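Local coordinates for protein D-xylonate dehydratase (Caulobacter crescentus, PDB 5OYN) that catalyses the dehydration of D-xylonate, and of D-gluconate, to the 2-dehydro-3-deoxy sugar acid as a homotetrameric enzyme carrying a [2Fe-2S] cluster and magnesium, at residues 308-313 with 391-396; 333-338 with 376-381; 226-231 with 356-361. All blocks are in the same frame, centred on the assembly; numbering follows the deposited sequence.

Contact 1: residues 308-313 with 391-396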
ATOM      1  N   ASP A 308     -41.064  16.448 -16.684  1.00 68.37           N
ATOM      2  CA  ASP A 308     -40.585  15.864 -15.441  1.00 66.49           C
ATOM      3  C   ASP A 308     -39.797  16.869 -14.602  1.00 64.00           C
ATOM      4  O   ASP A 308     -39.804  16.769 -13.371  1.00 60.49           O
ATOM      5  CB  ASP A 308     -39.764  14.627 -15.751  1.00 68.82           C
ATOM      6  CG  ASP A 308     -40.606  13.532 -16.363  1.00 74.97           C
ATOM      7  OD1 ASP A 308     -41.555  13.073 -15.676  1.00 73.78           O
ATOM      8  OD2 ASP A 308     -40.335  13.153 -17.530  1.00 74.48           O
ATOM      9  N   TRP A 309     -39.159  17.861 -15.234  1.00 59.24           N
ATOM     10  CA  TRP A 309     -38.483  18.908 -14.470  1.00 60.13           C
ATOM     11  C   TRP A 309     -39.456  19.967 -13.956  1.00 65.10           C
ATOM     12  O   TRP A 309     -39.327  20.414 -12.809  1.00 66.74           O
ATOM     13  CB  TRP A 309     -37.381  19.563 -15.308  1.00 62.36           C
ATOM     14  CG  TRP A 309     -36.328  18.594 -15.754  1.00 63.00           C
ATOM     15  CD1 TRP A 309     -36.146  18.110 -17.019  1.00 72.46           C
ATOM     16  CD2 TRP A 309     -35.329  17.967 -14.937  1.00 66.05           C
ATOM     17  NE1 TRP A 309     -35.092  17.220 -17.043  1.00 70.88           N
ATOM     18  CE2 TRP A 309     -34.575  17.114 -15.778  1.00 69.50           C
ATOM     19  CE3 TRP A 309     -34.997  18.041 -13.577  1.00 62.87           C
ATOM     20  CZ2 TRP A 309     -33.504  16.352 -15.303  1.00 65.98           C
ATOM     21  CZ3 TRP A 309     -33.942  17.286 -13.110  1.00 58.86           C
ATOM     22  CH2 TRP A 309     -33.205  16.454 -13.968  1.00 65.07           C
ATOM     23  N   ARG A 310     -40.422  20.399 -14.789  1.00 67.43           N
ATOM     24  CA  ARG A 310     -41.441  21.345 -14.322  1.00 61.34           C
ATOM     25  C   ARG A 310     -42.188  20.820 -13.109  1.00 58.14           C
ATOM     26  O   ARG A 310     -42.602  21.603 -12.245  1.00 63.70           O
ATOM     27  CB  ARG A 310     -42.453  21.676 -15.431  1.00 67.80           C
ATOM     28  CG  ARG A 310     -41.870  22.388 -16.630  1.00 62.41           C
ATOM     29  CD  ARG A 310     -42.726  22.448 -17.883  1.00 54.17           C
ATOM     30  NE  ARG A 310     -42.227  23.552 -18.694  1.00 50.37           N
ATOM     31  CZ  ARG A 310     -41.900  23.450 -19.977  1.00 53.79           C
ATOM     32  NH1 ARG A 310     -42.043  22.286 -20.616  1.00 47.16           N
ATOM     33  NH2 ARG A 310     -41.429  24.520 -20.621  1.00 53.42           N
ATOM     34  N   ALA A 311     -42.376  19.505 -13.033  1.00 57.60           N
ATOM     35  CA  ALA A 311     -43.017  18.902 -11.871  1.00 61.99           C
ATOM     36  C   ALA A 311     -42.381  19.361 -10.560  1.00 71.20           C
ATOM     37  O   ALA A 311     -43.089  19.637  -9.580  1.00 72.13           O
ATOM     38  CB  ALA A 311     -42.945  17.380 -11.992  1.00 63.70           C
ATOM     39  N   ALA A 312     -41.047  19.472 -10.535  1.00 67.54           N
ATOM     40  CA  ALA A 312     -40.278  19.716  -9.322  1.00 60.67           C
ATOM     41  C   ALA A 312     -39.935  21.185  -9.085  1.00 65.31           C
ATOM     42  O   ALA A 312     -39.314  21.499  -8.067  1.00 65.15           O
ATOM     43  CB  ALA A 312     -38.988  18.892  -9.359  1.00 64.30           C
ATOM     44  N   TYR A 313     -40.332  22.096  -9.976  1.00 68.76           N
ATOM     45  CA  TYR A 313     -39.972  23.507  -9.809  1.00 67.15           C
ATOM     46  C   TYR A 313     -40.435  24.071  -8.460  1.00 67.14           C
ATOM     47  O   TYR A 313     -39.711  24.853  -7.828  1.00 65.33           O
ATOM     48  CB  TYR A 313     -40.550  24.335 -10.961  1.00 64.64           C
ATOM     49  CG  TYR A 313     -40.298  25.827 -10.839  1.00 66.94           C
ATOM     50  CD1 TYR A 313     -39.007  26.321 -10.669  1.00 64.80           C
ATOM     51  CD2 TYR A 313     -41.350  26.741 -10.896  1.00 57.97           C
ATOM     52  CE1 TYR A 313     -38.771  27.677 -10.560  1.00 63.86           C
ATOM     53  CE2 TYR A 313     -41.123  28.102 -10.778  1.00 59.25           C
ATOM     54  CZ  TYR A 313     -39.832  28.563 -10.616  1.00 67.84           C
ATOM     55  OH  TYR A 313     -39.584  29.911 -10.498  1.00 71.32           O
ATOM     56  N   PHE A 391     -35.418  23.485 -10.804  1.00 63.13           N
ATOM     57  CA  PHE A 391     -34.988  24.052 -12.065  1.00 60.58           C
ATOM     58  C   PHE A 391     -36.201  24.598 -12.780  1.00 67.11           C
ATOM     59  O   PHE A 391     -37.321  24.114 -12.601  1.00 73.20           O
ATOM     60  CB  PHE A 391     -34.286  23.011 -12.931  1.00 65.36           C
ATOM     61  CG  PHE A 391     -33.045  22.441 -12.307  1.00 65.37           C
ATOM     62  CD1 PHE A 391     -32.120  23.270 -11.687  1.00 69.61           C
ATOM     63  CD2 PHE A 391     -32.806  21.078 -12.326  1.00 62.57           C
ATOM     64  CE1 PHE A 391     -30.967  22.744 -11.100  1.00 64.07           C
ATOM     65  CE2 PHE A 391     -31.656  20.548 -11.743  1.00 62.15           C
ATOM     66  CZ  PHE A 391     -30.740  21.383 -11.131  1.00 56.76           C
ATOM     67  N   LEU A 392     -35.983  25.636 -13.569  1.00 66.92           N
ATOM     68  CA  LEU A 392     -37.046  26.269 -14.331  1.00 62.11           C
ATOM     69  C   LEU A 392     -36.715  26.097 -15.809  1.00 61.36           C
ATOM     70  O   LEU A 392     -35.883  26.829 -16.350  1.00 62.72           O
ATOM     71  CB  LEU A 392     -37.183  27.737 -13.951  1.00 62.48           C
ATOM     72  CG  LEU A 392     -38.281  28.422 -14.770  1.00 66.59           C
ATOM     73  CD1 LEU A 392     -39.599  27.654 -14.631  1.00 63.37           C
ATOM     74  CD2 LEU A 392     -38.447  29.871 -14.368  1.00 57.52           C
ATOM     75  N   VAL A 393     -37.356  25.138 -16.479  1.00 64.17           N
ATOM     76  CA  VAL A 393     -37.116  25.011 -17.912  1.00 65.67           C
ATOM     77  C   VAL A 393     -37.693  26.217 -18.639  1.00 64.95           C
ATOM     78  O   VAL A 393     -38.780  26.714 -18.308  1.00 61.99           O
ATOM     79  CB  VAL A 393     -37.659  23.687 -18.474  1.00 63.54           C
ATOM     80  CG1 VAL A 393     -39.033  23.456 -17.993  1.00 64.82           C
ATOM     81  CG2 VAL A 393     -37.616  23.704 -20.010  1.00 62.32           C
ATOM     82  N   LEU A 394     -36.929  26.719 -19.602  1.00 63.41           N
ATOM     83  CA  LEU A 394     -37.270  27.904 -20.364  1.00 67.06           C
ATOM     84  C   LEU A 394     -37.271  27.562 -21.846  1.00 72.68           C
ATOM     85  O   LEU A 394     -36.431  26.788 -22.326  1.00 63.66           O
ATOM     86  CB  LEU A 394     -36.291  29.048 -20.082  1.00 67.78           C
ATOM     87  CG  LEU A 394     -36.364  29.742 -18.710  1.00 74.33           C
ATOM     88  CD1 LEU A 394     -35.749  31.144 -18.780  1.00 68.40           C
ATOM     89  CD2 LEU A 394     -37.798  29.817 -18.169  1.00 69.41           C
ATOM     90  N   LYS A 395     -38.235  28.134 -22.558  1.00 77.89           N
ATOM     91  CA  LYS A 395     -38.473  27.835 -23.956  1.00 75.31           C
ATOM     92  C   LYS A 395     -38.538  29.142 -24.730  1.00 77.60           C
ATOM     93  O   LYS A 395     -38.877  30.197 -24.182  1.00 76.52           O
ATOM     94  CB  LYS A 395     -39.780  27.039 -24.126  1.00 74.63           C
ATOM     95  CG  LYS A 395     -39.704  25.908 -25.138  1.00 80.71           C
ATOM     96  CD  LYS A 395     -40.640  24.738 -24.784  1.00 84.59           C
ATOM     97  CE  LYS A 395     -42.053  25.209 -24.412  1.00 81.89           C
ATOM     98  NZ  LYS A 395     -42.825  25.772 -25.561  1.00 86.10           N
ATOM     99  N   GLY A 396     -38.212  29.073 -26.010  1.00 77.71           N
ATOM    100  CA  GLY A 396     -38.386  30.237 -26.845  1.00 76.28           C
ATOM    101  C   GLY A 396     -37.954  29.978 -28.266  1.00 74.56           C
ATOM    102  O   GLY A 396     -37.911  28.834 -28.732  1.00 68.96           O
TER
HETATM  103  O   HOH W   1     -41.259  25.675 -17.315  1.00 62.26           O

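Contact 2: residues 333-338 with 376-381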
ATOM      1  N   HIS A 333     -23.941  16.676   6.470  1.00 46.12           N
ATOM      2  CA  HIS A 333     -23.981  15.268   6.850  1.00 44.27           C
ATOM      3  C   HIS A 333     -24.292  15.097   8.337  1.00 44.37           C
ATOM      4  O   HIS A 333     -24.983  14.149   8.729  1.00 50.72           O
ATOM      5  CB  HIS A 333     -22.661  14.579   6.485  1.00 48.36           C
ATOM      6  CG  HIS A 333     -22.506  13.238   7.127  1.00 49.37           C
ATOM      7  ND1 HIS A 333     -21.824  13.056   8.311  1.00 44.35           N
ATOM      8  CD2 HIS A 333     -23.014  12.027   6.795  1.00 45.48           C
ATOM      9  CE1 HIS A 333     -21.895  11.786   8.667  1.00 45.11           C
ATOM     10  NE2 HIS A 333     -22.612  11.141   7.764  1.00 49.15           N
ATOM     11  N   ARG A 334     -23.788  15.987   9.184  1.00 46.15           N
ATOM     12  CA  ARG A 334     -24.125  15.922  10.603  1.00 48.71           C
ATOM     13  C   ARG A 334     -25.606  16.194  10.843  1.00 55.48           C
ATOM     14  O   ARG A 334     -26.181  15.672  11.806  1.00 58.25           O
ATOM     15  CB  ARG A 334     -23.277  16.925  11.375  1.00 50.50           C
ATOM     16  CG  ARG A 334     -23.178  16.688  12.861  1.00 54.22           C
ATOM     17  CD  ARG A 334     -21.725  16.920  13.327  1.00 58.75           C
ATOM     18  NE  ARG A 334     -21.322  18.320  13.225  1.00 54.83           N
ATOM     19  CZ  ARG A 334     -20.196  18.729  12.652  1.00 51.83           C
ATOM     20  NH1 ARG A 334     -19.365  17.839  12.130  1.00 48.35           N
ATOM     21  NH2 ARG A 334     -19.908  20.028  12.589  1.00 51.39           N
ATOM     22  N   ALA A 335     -26.233  17.019   9.992  1.00 54.70           N
ATOM     23  CA  ALA A 335     -27.673  17.259  10.053  1.00 53.30           C
ATOM     24  C   ALA A 335     -28.504  16.074   9.570  1.00 51.96           C
ATOM     25  O   ALA A 335     -29.714  16.048   9.820  1.00 49.87           O
ATOM     26  CB  ALA A 335     -28.031  18.492   9.231  1.00 49.26           C
ATOM     27  N   GLY A 336     -27.895  15.108   8.882  1.00 48.30           N
ATOM     28  CA  GLY A 336     -28.601  13.913   8.466  1.00 40.82           C
ATOM     29  C   GLY A 336     -28.478  13.657   6.983  1.00 42.76           C
ATOM     30  O   GLY A 336     -29.014  12.672   6.466  1.00 47.03           O
ATOM     31  N   GLY A 337     -27.791  14.557   6.289  1.00 44.38           N
ATOM     32  CA  GLY A 337     -27.495  14.445   4.872  1.00 48.57           C
ATOM     33  C   GLY A 337     -28.705  14.118   4.022  1.00 49.04           C
ATOM     34  O   GLY A 337     -29.830  14.547   4.296  1.00 52.69           O
ATOM     35  N   ALA A 338     -28.469  13.341   2.968  1.00 45.89           N
ATOM     36  CA  ALA A 338     -29.535  13.065   2.005  1.00 47.26           C
ATOM     37  C   ALA A 338     -30.751  12.396   2.628  1.00 54.45           C
ATOM     38  O   ALA A 338     -31.879  12.831   2.333  1.00 56.41           O
ATOM     39  CB  ALA A 338     -28.996  12.238   0.837  1.00 43.99           C
ATOM     40  N   GLU A 376     -30.860  24.329  11.631  1.00 54.33           N
ATOM     41  CA  GLU A 376     -30.075  25.425  11.062  1.00 57.33           C
ATOM     42  C   GLU A 376     -29.595  25.093   9.656  1.00 55.92           C
ATOM     43  O   GLU A 376     -29.218  25.995   8.893  1.00 51.60           O
ATOM     44  CB  GLU A 376     -28.854  25.725  11.951  1.00 60.88           C
ATOM     45  CG  GLU A 376     -28.894  27.031  12.782  1.00 71.94           C
ATOM     46  CD  GLU A 376     -27.787  27.110  13.885  1.00 86.37           C
ATOM     47  OE1 GLU A 376     -26.739  26.412  13.787  1.00 77.29           O
ATOM     48  OE2 GLU A 376     -27.971  27.879  14.861  1.00 82.88           O
ATOM     49  N   VAL A 377     -29.612  23.813   9.300  1.00 47.87           N
ATOM     50  CA  VAL A 377     -28.931  23.302   8.121  1.00 52.57           C
ATOM     51  C   VAL A 377     -29.921  22.695   7.143  1.00 51.96           C
ATOM     52  O   VAL A 377     -29.854  22.944   5.933  1.00 51.28           O
ATOM     53  CB  VAL A 377     -27.843  22.265   8.509  1.00 51.70           C
ATOM     54  CG1 VAL A 377     -27.053  21.813   7.292  1.00 38.59           C
ATOM     55  CG2 VAL A 377     -26.948  22.828   9.581  1.00 50.10           C
ATOM     56  N   ILE A 378     -30.835  21.876   7.644  1.00 53.90           N
ATOM     57  CA  ILE A 378     -31.896  21.295   6.836  1.00 58.04           C
ATOM     58  C   ILE A 378     -33.215  21.862   7.346  1.00 55.49           C
ATOM     59  O   ILE A 378     -33.713  21.465   8.407  1.00 55.58           O
ATOM     60  CB  ILE A 378     -31.872  19.770   6.879  1.00 55.67           C
ATOM     61  CG1 ILE A 378     -30.551  19.285   6.275  1.00 51.27           C
ATOM     62  CG2 ILE A 378     -33.085  19.225   6.148  1.00 51.47           C
ATOM     63  CD1 ILE A 378     -30.323  17.795   6.403  1.00 50.44           C
ATOM     64  N   PHE A 379     -33.779  22.802   6.591  1.00 59.13           N
ATOM     65  CA  PHE A 379     -34.981  23.508   7.011  1.00 60.84           C
ATOM     66  C   PHE A 379     -36.224  22.639   6.862  1.00 57.12           C
ATOM     67  O   PHE A 379     -36.255  21.702   6.046  1.00 51.22           O
ATOM     68  CB  PHE A 379     -35.141  24.790   6.207  1.00 58.09           C
ATOM     69  CG  PHE A 379     -34.297  25.918   6.709  1.00 60.54           C
ATOM     70  CD1 PHE A 379     -33.037  25.675   7.250  1.00 60.73           C
ATOM     71  CD2 PHE A 379     -34.754  27.218   6.646  1.00 57.89           C
ATOM     72  CE1 PHE A 379     -32.250  26.719   7.714  1.00 54.88           C
ATOM     73  CE2 PHE A 379     -33.982  28.262   7.108  1.00 57.75           C
ATOM     74  CZ  PHE A 379     -32.727  28.012   7.644  1.00 61.46           C
ATOM     75  N   PRO A 380     -37.261  22.918   7.659  1.00 61.39           N
ATOM     76  CA  PRO A 380     -38.534  22.207   7.481  1.00 60.42           C
ATOM     77  C   PRO A 380     -39.200  22.636   6.186  1.00 58.90           C
ATOM     78  O   PRO A 380     -39.090  23.788   5.761  1.00 61.26           O
ATOM     79  CB  PRO A 380     -39.354  22.613   8.713  1.00 51.60           C
ATOM     80  CG  PRO A 380     -38.778  23.912   9.139  1.00 52.28           C
ATOM     81  CD  PRO A 380     -37.327  23.914   8.742  1.00 56.70           C
ATOM     82  N   TYR A 381     -39.852  21.671   5.539  1.00 59.37           N
ATOM     83  CA  TYR A 381     -40.484  21.905   4.244  1.00 63.87           C
ATOM     84  C   TYR A 381     -41.383  23.139   4.257  1.00 66.97           C
ATOM     85  O   TYR A 381     -41.363  23.941   3.316  1.00 66.78           O
ATOM     86  CB  TYR A 381     -41.290  20.670   3.843  1.00 66.35           C
ATOM     87  CG  TYR A 381     -41.719  20.642   2.395  1.00 69.14           C
ATOM     88  CD1 TYR A 381     -42.786  21.414   1.945  1.00 66.15           C
ATOM     89  CD2 TYR A 381     -41.072  19.825   1.479  1.00 62.71           C
ATOM     90  CE1 TYR A 381     -43.184  21.383   0.620  1.00 62.34           C
ATOM     91  CE2 TYR A 381     -41.465  19.788   0.156  1.00 66.11           C
ATOM     92  CZ  TYR A 381     -42.521  20.567  -0.267  1.00 63.67           C
ATOM     93  OH  TYR A 381     -42.911  20.524  -1.587  1.00 71.46           O
TER

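Contact 3: residues 226-231 with 356-361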
ATOM      1  N   LEU A 226     -31.878   7.630  -5.881  1.00 51.09           N
ATOM      2  CA  LEU A 226     -32.169   6.589  -6.854  1.00 47.16           C
ATOM      3  C   LEU A 226     -32.210   5.199  -6.236  1.00 53.75           C
ATOM      4  O   LEU A 226     -32.588   4.252  -6.934  1.00 59.32           O
ATOM      5  CB  LEU A 226     -31.122   6.601  -7.961  1.00 50.17           C
ATOM      6  CG  LEU A 226     -31.205   7.648  -9.062  1.00 55.30           C
ATOM      7  CD1 LEU A 226     -30.234   7.278 -10.176  1.00 48.70           C
ATOM      8  CD2 LEU A 226     -32.633   7.778  -9.601  1.00 56.17           C
ATOM      9  N   GLY A 227     -31.815   5.054  -4.967  1.00 51.26           N
ATOM     10  CA  GLY A 227     -31.803   3.761  -4.307  1.00 54.03           C
ATOM     11  C   GLY A 227     -30.660   2.861  -4.706  1.00 56.87           C
ATOM     12  O   GLY A 227     -30.785   1.637  -4.597  1.00 55.81           O
ATOM     13  N   LEU A 228     -29.541   3.440  -5.153  1.00 57.74           N
ATOM     14  CA  LEU A 228     -28.383   2.714  -5.652  1.00 57.65           C
ATOM     15  C   LEU A 228     -27.227   2.637  -4.653  1.00 55.11           C
ATOM     16  O   LEU A 228     -26.236   1.956  -4.926  1.00 51.52           O
ATOM     17  CB  LEU A 228     -27.899   3.362  -6.954  1.00 55.84           C
ATOM     18  CG  LEU A 228     -28.563   2.785  -8.208  1.00 57.67           C
ATOM     19  CD1 LEU A 228     -28.064   3.456  -9.489  1.00 51.24           C
ATOM     20  CD2 LEU A 228     -28.321   1.289  -8.256  1.00 56.97           C
ATOM     21  N   SER A 229     -27.328   3.309  -3.510  1.00 54.39           N
ATOM     22  CA  SER A 229     -26.318   3.212  -2.471  1.00 50.99           C
ATOM     23  C   SER A 229     -27.021   3.099  -1.130  1.00 51.62           C
ATOM     24  O   SER A 229     -28.220   3.367  -1.022  1.00 50.85           O
ATOM     25  CB  SER A 229     -25.382   4.419  -2.482  1.00 47.69           C
ATOM     26  OG  SER A 229     -26.091   5.571  -2.104  1.00 55.01           O
ATOM     27  N   LEU A 230     -26.271   2.680  -0.110  1.00 49.71           N
ATOM     28  CA  LEU A 230     -26.860   2.474   1.205  1.00 47.80           C
ATOM     29  C   LEU A 230     -27.287   3.803   1.816  1.00 49.83           C
ATOM     30  O   LEU A 230     -26.807   4.875   1.446  1.00 54.95           O
ATOM     31  CB  LEU A 230     -25.883   1.758   2.136  1.00 54.71           C
ATOM     32  CG  LEU A 230     -25.470   0.327   1.754  1.00 55.73           C
ATOM     33  CD1 LEU A 230     -24.543  -0.249   2.796  1.00 43.48           C
ATOM     34  CD2 LEU A 230     -26.684  -0.599   1.536  1.00 52.87           C
ATOM     35  N   THR A 231     -28.223   3.729   2.749  1.00 50.82           N
ATOM     36  CA  THR A 231     -28.763   4.950   3.326  1.00 47.46           C
ATOM     37  C   THR A 231     -27.664   5.680   4.080  1.00 53.77           C
ATOM     38  O   THR A 231     -26.940   5.078   4.882  1.00 53.79           O
ATOM     39  CB  THR A 231     -29.939   4.639   4.261  1.00 47.29           C
ATOM     40  OG1 THR A 231     -30.841   3.729   3.624  1.00 49.48           O
ATOM     41  CG2 THR A 231     -30.688   5.889   4.596  1.00 50.36           C
ATOM     42  N   LEU A 356     -38.066  -0.039  -4.704  1.00 59.38           N
ATOM     43  CA  LEU A 356     -37.050  -0.910  -4.131  1.00 66.26           C
ATOM     44  C   LEU A 356     -35.669  -0.245  -4.214  1.00 71.60           C
ATOM     45  O   LEU A 356     -35.362   0.458  -5.185  1.00 70.30           O
ATOM     46  CB  LEU A 356     -37.060  -2.264  -4.853  1.00 68.56           C
ATOM     47  CG  LEU A 356     -35.849  -3.200  -4.675  1.00 81.80           C
ATOM     48  CD1 LEU A 356     -35.793  -3.858  -3.270  1.00 66.19           C
ATOM     49  CD2 LEU A 356     -35.788  -4.258  -5.788  1.00 74.32           C
ATOM     50  N   THR A 357     -34.847  -0.443  -3.170  1.00 64.02           N
ATOM     51  CA  THR A 357     -33.498   0.117  -3.073  1.00 61.78           C
ATOM     52  C   THR A 357     -32.484  -0.995  -2.815  1.00 62.56           C
ATOM     53  O   THR A 357     -32.841  -2.095  -2.382  1.00 67.33           O
ATOM     54  CB  THR A 357     -33.402   1.179  -1.950  1.00 59.90           C
ATOM     55  OG1 THR A 357     -33.277   0.545  -0.669  1.00 57.63           O
ATOM     56  CG2 THR A 357     -34.637   2.083  -1.942  1.00 67.77           C
ATOM     57  N   VAL A 358     -31.200  -0.710  -3.059  1.00 61.32           N
ATOM     58  CA  VAL A 358     -30.174  -1.727  -2.819  1.00 56.48           C
ATOM     59  C   VAL A 358     -30.080  -2.131  -1.357  1.00 55.97           C
ATOM     60  O   VAL A 358     -29.431  -3.125  -1.049  1.00 54.28           O
ATOM     61  CB  VAL A 358     -28.776  -1.288  -3.298  1.00 53.15           C
ATOM     62  CG1 VAL A 358     -28.729  -1.190  -4.814  1.00 51.97           C
ATOM     63  CG2 VAL A 358     -28.360   0.017  -2.624  1.00 55.55           C
ATOM     64  N   THR A 359     -30.712  -1.395  -0.441  1.00 54.78           N
ATOM     65  CA  THR A 359     -30.775  -1.887   0.929  1.00 51.06           C
ATOM     66  C   THR A 359     -31.662  -3.114   1.070  1.00 61.22           C
ATOM     67  O   THR A 359     -31.617  -3.767   2.118  1.00 61.05           O
ATOM     68  CB  THR A 359     -31.296  -0.805   1.874  1.00 56.82           C
ATOM     69  OG1 THR A 359     -32.698  -0.628   1.649  1.00 66.49           O
ATOM     70  CG2 THR A 359     -30.594   0.513   1.632  1.00 51.03           C
ATOM     71  N   GLY A 360     -32.471  -3.437   0.058  1.00 65.68           N
ATOM     72  CA  GLY A 360     -33.430  -4.520   0.163  1.00 65.18           C
ATOM     73  C   GLY A 360     -34.726  -4.151   0.852  1.00 67.91           C
ATOM     74  O   GLY A 360     -35.598  -5.015   1.011  1.00 73.67           O
ATOM     75  N   LYS A 361     -34.859  -2.912   1.291  1.00 64.52           N
ATOM     76  CA  LYS A 361     -36.084  -2.333   1.797  1.00 63.29           C
ATOM     77  C   LYS A 361     -36.577  -1.325   0.772  1.00 63.88           C
ATOM     78  O   LYS A 361     -36.004  -1.180  -0.310  1.00 69.65           O
ATOM     79  CB  LYS A 361     -35.847  -1.690   3.168  1.00 66.97           C
ATOM     80  CG  LYS A 361     -35.261  -2.655   4.200  1.00 68.18           C
ATOM     81  CD  LYS A 361     -36.368  -3.441   4.915  1.00 81.83           C
ATOM     82  CE  LYS A 361     -35.945  -4.862   5.300  1.00 78.82           C
ATOM     83  NZ  LYS A 361     -36.863  -5.437   6.334  1.00 84.32           N
TER
HETATM   84  O   HOH W   2     -35.344   3.220  -5.850  1.00 59.85           O

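Contact 1: residues 308-313 with 391-396
The contact joins helix 306-312, in the N-terminal dehydratase family region, to the edge strand 392-393 of a three-stranded antiparallel sheet in the C-terminal one, through side chains rather than direct hydrogen bonds. The nearest backbone pair is Tyr-313 and Phe-391, with CA atoms 5.5 Å apart, and the Tyr-313 backbone pairs with Gly-390 just before the strand segment. Tyr-313 has CG anti to its backbone N (chi1 177°), which turns the ring so that Leu-392 crosses it obliquely, its methyl CD1 over one face, 4.0 Å from the ring centroid and 3° off the normal, a CH-pi contact. Tyr-313 CE1 also meets Leu-392 CB at 3.7 Å.

Arg-310 reaches out extended from CG to NE and crosses Val-393 at about a right angle, so that Val-393 CG1 lies over one guanidinium face, offset toward its rim. One water ties this arm to the strand, accepting from Arg-310 NE at 2.7 Å and donating to Val-393 O at 2.9 Å. Deeper in, Trp-309 and Phe-391 point the same way, and Trp-309 CE3 comes to the edge of the Phe-391 ring, 3.9 Å from CD2; the planes are inclined at 57°.

Helix 270-282 packs on both aromatics through Ile-277 and Val-280, helix 289-299 adds Ile-293 against Trp-309, and strand 401-404 backs Phe-391 and Val-393.

Contact 2: residues 333-338 with 376-381
Ile-378 holds CG1 anti to its carbonyl carbon (chi1 -63°) and then runs on extended, which carries CD1 to the end of helix 329-335. Its neighbour Val-377 places CG1 anti to the backbone N (chi1 -175°), and together the two residues present a small apolar surface to one methyl group, Ala-335 CB. That methyl is the hub of the contact. Ile-378 CD1 reaches it at 3.7 Å and Ile-378 CG1 lies 4.0 Å from Ala-335 CB, so the isoleucine meets it along its outer branch and not by its tip alone. From Val-377, CB stands 3.8 Å from Ala-335 CB, with Val-377 CG1 a little farther, at 4.0 Å. The closest CA atoms, those of Ala-335 and Val-377, are 6.5 Å apart.

Beyond the methyl, Ile-378 CD1 also reaches the backbone, lying 3.9 Å from Gly-337 O. No hydrogen bond joins the two segments directly. Polar links lie around the contact: Glu-376 OE1 makes a salt bridge with Arg-331 of helix 329-335, Thr-372 OG1 bonds Ala-335 O, and the Ala-335 backbone pairs with Ser-373. Phe-332 and Ala-340 extend the apolar surroundings of Ile-378 onto both helices.

The helix end is a Schellman motif: Gly-336 is the first residue to leave helical angles, at positive phi (126°), with two bonds back into the last turn. Gly-336 N also bonds His-333 O at 3.1 Å. Gly-337, again at positive phi, follows, and the irregular segment 376-381 packs on this two-glycine junction between helices 329-335 and 337-347.

Contact 3: residues 226-231 with 356-361
Val-358 leaves the backbone toward 226-231, and its CB already lies 3.8 Å from Gly-227 O. From there the side chain forks. CG1, anti to the carbonyl carbon (chi1 -68°), runs beside the Gly-227 carbonyl and ends 4.0 Å from Leu-228 CA, with the leucine's CD2 looser beyond it. CG2 takes the crowded position between backbone N and carbonyl carbon and rests on the next peptide, 3.5 Å from Leu-228 C and 3.6 Å from Ser-229 N. Within 226-231 both methyls thus meet mainly backbone.

The same carbonyl receives the single direct hydrogen bond of the contact: Val-358 N donates to Gly-227 O over 2.8 Å, at 159° and within the carbonyl plane. Gly-227 closes helix 215-225 in a Schellman motif with positive phi, and the absence of a side chain there lets Thr-357 approach, the two CA atoms being 4.2 Å apart. A water donating to both Leu-226 O and Leu-356 O adds a second, indirect link.

Val-358 itself is held in a type I turn from Thr-357 to Gly-360. Thr-357 OG1 accepts from Thr-359 N, and Thr-359 OG1 from Lys-361 N, making two overlapping ST turns. Thr-357 OG1 in turn donates to Lys-361 O from above the carbonyl plane; that oxygen also accepts from Thr-357 N. With Thr-359 OG1 between N and carbonyl carbon, CG2 falls anti to the carbonyl carbon and touches Leu-230 CD2 at 4.1 Å and Thr-231 OG1 at 3.8 Å.

Asn-366 of helix 363-367 bonds both threonine hydroxyls; helix 241-259 supports Val-358 through Leu-257 and takes Val-358 O onto Arg-253 NE, while the Leu-228 backbone pairs with Val-157 of strand 155-159.

All three contacts lie away from the metal and cluster sites, and each involves chain at or just beyond a helix end. Contacts 2 and 3 are buried and each contain their own Schellman glycine; contact 1 is only partly buried, and its chemistry is mixed, with aromatics inside and a water-bridged arginine at the margin. Contact 2 has no hydrogen bond across its segments and rests on aliphatic groups, whereas contact 3 has a direct backbone bond. Contact 2 is nested in the loop that contact 1 closes, and contact 3 crosses both. None touch: nearest atoms are about 7 Å apart for contacts 1 and 2 and for 2 and 3. Helix 270-282 borders contacts 1 and 3.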